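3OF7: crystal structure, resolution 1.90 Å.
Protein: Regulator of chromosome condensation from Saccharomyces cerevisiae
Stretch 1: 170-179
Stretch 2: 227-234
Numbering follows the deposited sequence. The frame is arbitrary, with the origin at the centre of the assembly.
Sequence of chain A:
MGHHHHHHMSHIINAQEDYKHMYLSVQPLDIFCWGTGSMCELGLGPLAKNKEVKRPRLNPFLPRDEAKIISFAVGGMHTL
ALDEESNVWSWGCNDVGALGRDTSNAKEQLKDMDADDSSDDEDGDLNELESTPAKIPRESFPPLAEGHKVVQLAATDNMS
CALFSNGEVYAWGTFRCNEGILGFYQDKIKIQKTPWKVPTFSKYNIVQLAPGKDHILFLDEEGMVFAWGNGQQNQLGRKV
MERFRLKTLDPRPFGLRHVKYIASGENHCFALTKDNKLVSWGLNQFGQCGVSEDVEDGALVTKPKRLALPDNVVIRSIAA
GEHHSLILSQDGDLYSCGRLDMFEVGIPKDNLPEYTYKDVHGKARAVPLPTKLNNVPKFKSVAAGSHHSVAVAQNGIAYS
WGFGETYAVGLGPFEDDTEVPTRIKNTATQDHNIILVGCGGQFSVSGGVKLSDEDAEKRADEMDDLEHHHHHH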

# COMPACT_ATOMS: atom_id res chain seq x y z
N TYR A 170 7.77 -0.11 16.19
CA TYR A 170 6.61 -0.31 17.06
C TYR A 170 5.48 -0.91 16.24
O TYR A 170 5.25 -0.51 15.10
CB TYR A 170 6.18 1.00 17.74
CG TYR A 170 6.97 1.28 19.01
CD1 TYR A 170 8.34 1.54 18.96
CD2 TYR A 170 6.35 1.24 20.26
CE1 TYR A 170 9.07 1.76 20.11
CE2 TYR A 170 7.07 1.48 21.43
CZ TYR A 170 8.43 1.73 21.34
OH TYR A 170 9.16 1.96 22.49
N ALA A 171 4.79 -1.88 16.83
CA ALA A 171 3.74 -2.62 16.13
C ALA A 171 2.55 -2.84 17.05
O ALA A 171 2.70 -2.84 18.28
CB ALA A 171 4.27 -3.93 15.59
N TRP A 172 1.37 -2.98 16.44
CA TRP A 172 0.13 -3.25 17.17
C TRP A 172 -0.94 -3.86 16.26
O TRP A 172 -0.80 -3.86 15.03
CB TRP A 172 -0.40 -2.01 17.92
CG TRP A 172 -0.70 -0.77 17.09
CD1 TRP A 172 -1.94 -0.32 16.72
CD2 TRP A 172 0.24 0.19 16.57
NE1 TRP A 172 -1.84 0.85 15.99
CE2 TRP A 172 -0.51 1.18 15.88
CE3 TRP A 172 1.64 0.30 16.60
CZ2 TRP A 172 0.09 2.27 15.24
CZ3 TRP A 172 2.24 1.39 15.95
CH2 TRP A 172 1.46 2.35 15.28
N GLY A 173 -2.00 -4.40 16.86
CA GLY A 173 -3.07 -5.08 16.13
C GLY A 173 -2.86 -6.58 16.18
O GLY A 173 -2.50 -7.12 17.25
N THR A 174 -3.07 -7.26 15.06
CA THR A 174 -2.91 -8.71 14.99
C THR A 174 -2.76 -9.17 13.54
O THR A 174 -2.94 -8.36 12.62
CB THR A 174 -4.09 -9.47 15.66
OG1 THR A 174 -3.72 -10.83 15.92
CG2 THR A 174 -5.35 -9.46 14.77
N PHE A 175 -2.42 -10.44 13.34
CA PHE A 175 -2.51 -11.05 12.02
C PHE A 175 -3.63 -12.08 12.00
O PHE A 175 -3.72 -12.95 12.87
CB PHE A 175 -1.20 -11.73 11.61
CG PHE A 175 0.00 -10.84 11.69
CD1 PHE A 175 0.89 -10.95 12.76
CD2 PHE A 175 0.24 -9.88 10.72
CE1 PHE A 175 2.02 -10.11 12.85
CE2 PHE A 175 1.36 -9.04 10.80
CZ PHE A 175 2.25 -9.16 11.87
N ARG A 176 -4.49 -11.96 10.99
CA ARG A 176 -5.46 -12.99 10.71
C ARG A 176 -4.91 -14.01 9.71
O ARG A 176 -3.82 -13.84 9.16
CB ARG A 176 -6.77 -12.38 10.18
CG ARG A 176 -7.61 -11.69 11.24
CD ARG A 176 -8.90 -11.18 10.63
NE ARG A 176 -9.65 -10.35 11.57
CZ ARG A 176 -10.53 -10.81 12.45
NH1 ARG A 176 -10.79 -12.11 12.52
NH2 ARG A 176 -11.15 -9.96 13.26
N CYS A 177 -5.66 -15.08 9.52
CA CYS A 177 -5.38 -16.09 8.53
C CYS A 177 -6.72 -16.50 7.92
O CYS A 177 -7.76 -15.92 8.25
CB CYS A 177 -4.69 -17.28 9.19
SG CYS A 177 -5.66 -17.98 10.53
N ASN A 178 -6.70 -17.50 7.04
CA ASN A 178 -7.91 -17.91 6.30
C ASN A 178 -9.15 -18.14 7.17
O ASN A 178 -10.27 -17.87 6.74
CB ASN A 178 -7.62 -19.16 5.45
CG ASN A 178 -6.57 -18.93 4.37
OD1 ASN A 178 -6.22 -17.79 4.06
ND2 ASN A 178 -6.06 -20.02 3.80
N GLU A 179 -8.93 -18.60 8.40
CA GLU A 179 -10.02 -19.10 9.25
C GLU A 179 -10.30 -18.29 10.53
O GLU A 179 -11.32 -18.52 11.20
CB GLU A 179 -9.83 -20.59 9.58
CG GLU A 179 -8.41 -21.00 9.98
CD GLU A 179 -7.53 -21.35 8.79
OE1 GLU A 179 -7.89 -22.27 8.01
OE2 GLU A 179 -6.47 -20.70 8.62
N ALA A 227 10.35 -11.27 7.32
CA ALA A 227 8.90 -11.37 7.17
C ALA A 227 8.27 -11.79 8.49
O ALA A 227 8.89 -12.49 9.30
CB ALA A 227 8.56 -12.32 6.04
N TRP A 228 7.03 -11.35 8.70
CA TRP A 228 6.31 -11.57 9.95
C TRP A 228 4.80 -11.62 9.67
O TRP A 228 4.26 -10.72 9.01
CB TRP A 228 6.64 -10.44 10.93
CG TRP A 228 5.98 -10.46 12.31
CD1 TRP A 228 5.57 -11.55 13.03
CD2 TRP A 228 5.74 -9.31 13.13
NE1 TRP A 228 5.06 -11.14 14.25
CE2 TRP A 228 5.15 -9.77 14.33
CE3 TRP A 228 5.95 -7.93 12.96
CZ2 TRP A 228 4.77 -8.90 15.36
CZ3 TRP A 228 5.58 -7.07 13.99
CH2 TRP A 228 4.99 -7.56 15.17
N GLY A 229 4.14 -12.66 10.17
CA GLY A 229 2.68 -12.76 10.11
C GLY A 229 2.20 -14.09 9.56
O GLY A 229 2.88 -15.11 9.72
N ASN A 230 1.03 -14.08 8.93
CA ASN A 230 0.50 -15.29 8.30
C ASN A 230 1.39 -15.76 7.16
O ASN A 230 2.02 -14.95 6.48
CB ASN A 230 -0.93 -15.07 7.81
CG ASN A 230 -1.63 -16.38 7.43
OD1 ASN A 230 -1.45 -17.40 8.09
ND2 ASN A 230 -2.44 -16.34 6.37
N GLY A 231 1.47 -17.08 6.96
CA GLY A 231 2.36 -17.65 5.96
C GLY A 231 1.74 -18.70 5.06
O GLY A 231 2.46 -19.42 4.37
N GLN A 232 0.41 -18.77 5.05
CA GLN A 232 -0.31 -19.82 4.32
C GLN A 232 -0.13 -19.77 2.80
O GLN A 232 -0.38 -20.76 2.11
CB GLN A 232 -1.80 -19.79 4.66
CG GLN A 232 -2.10 -20.05 6.13
CD GLN A 232 -3.56 -19.86 6.47
OE1 GLN A 232 -4.14 -18.78 6.27
NE2 GLN A 232 -4.18 -20.92 7.01
N GLN A 233 0.28 -18.60 2.29
CA GLN A 233 0.50 -18.41 0.86
C GLN A 233 1.99 -18.30 0.51
O GLN A 233 2.34 -17.80 -0.57
CB GLN A 233 -0.25 -17.16 0.36
CG GLN A 233 -1.78 -17.27 0.36
CD GLN A 233 -2.40 -17.11 1.75
OE1 GLN A 233 -1.93 -16.31 2.57
NE2 GLN A 233 -3.46 -17.85 2.01
N ASN A 234 2.85 -18.78 1.40
CA ASN A 234 4.31 -18.71 1.22
C ASN A 234 4.85 -17.27 1.20
O ASN A 234 5.94 -17.02 0.69
CB ASN A 234 4.76 -19.47 -0.04
CG ASN A 234 5.41 -20.80 0.29
OD1 ASN A 234 6.58 -20.85 0.69
ND2 ASN A 234 4.67 -21.88 0.11

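The two stretches meet through an aromatic and glycine contact at one end and a small network of side-chain hydrogen bonds at the other, with no backbone-to-backbone hydrogen bond between them. Their main chains come close where Phe-175 lies beside Gly-229 (CA to CA 5.8 Å) and Cys-177 beside Asn-230 (CA to CA 5.9 Å).

Phe-175 is the centre of the apolar part. Its edge points at the face of Trp-228, with CE1 of Phe-175 3.5 Å from CE2 of Trp-228 and the ring planes at 70°, so the slightly positive ring hydrogens of phenylalanine meet the electron-rich indole. A face of the same phenyl ring receives Gly-229, whose CA stands 3.6 Å from the centroid of the Phe-175 ring, almost on its normal, in a CH-pi contact. Glycine suits this place twice over: a CB would lie 3.0 Å from CD2 of Phe-175, and the backbone angles would jam it against the preceding carbonyl oxygen. Ala-171 adds a small methyl at the indole edge, its CB 3.7 Å from CH2 of Trp-228.

Beyond Gly-229 the chemistry turns polar. Gln-232, in the type I turn from Gly-231 to Asn-234, uses both ends of its amide. Its OE1 accepts a nearly straight hydrogen bond from the backbone N of Asn-178 (3.0 Å), while its NE2 donates to OE2 of Glu-179 (2.8 Å), a carboxylate well suited to accept. Within the same stretch, ND2 of Asn-230 also donates to OE1 of Gln-232 at 3.0 Å, so that oxygen accepts two hydrogen bonds; CB of Asn-230 lies 3.4 Å from the carbonyl O of Arg-176. Finally, NE2 of Gln-233 makes a weak hydrogen bond to OD1 of Asn-178 at 3.4 Å.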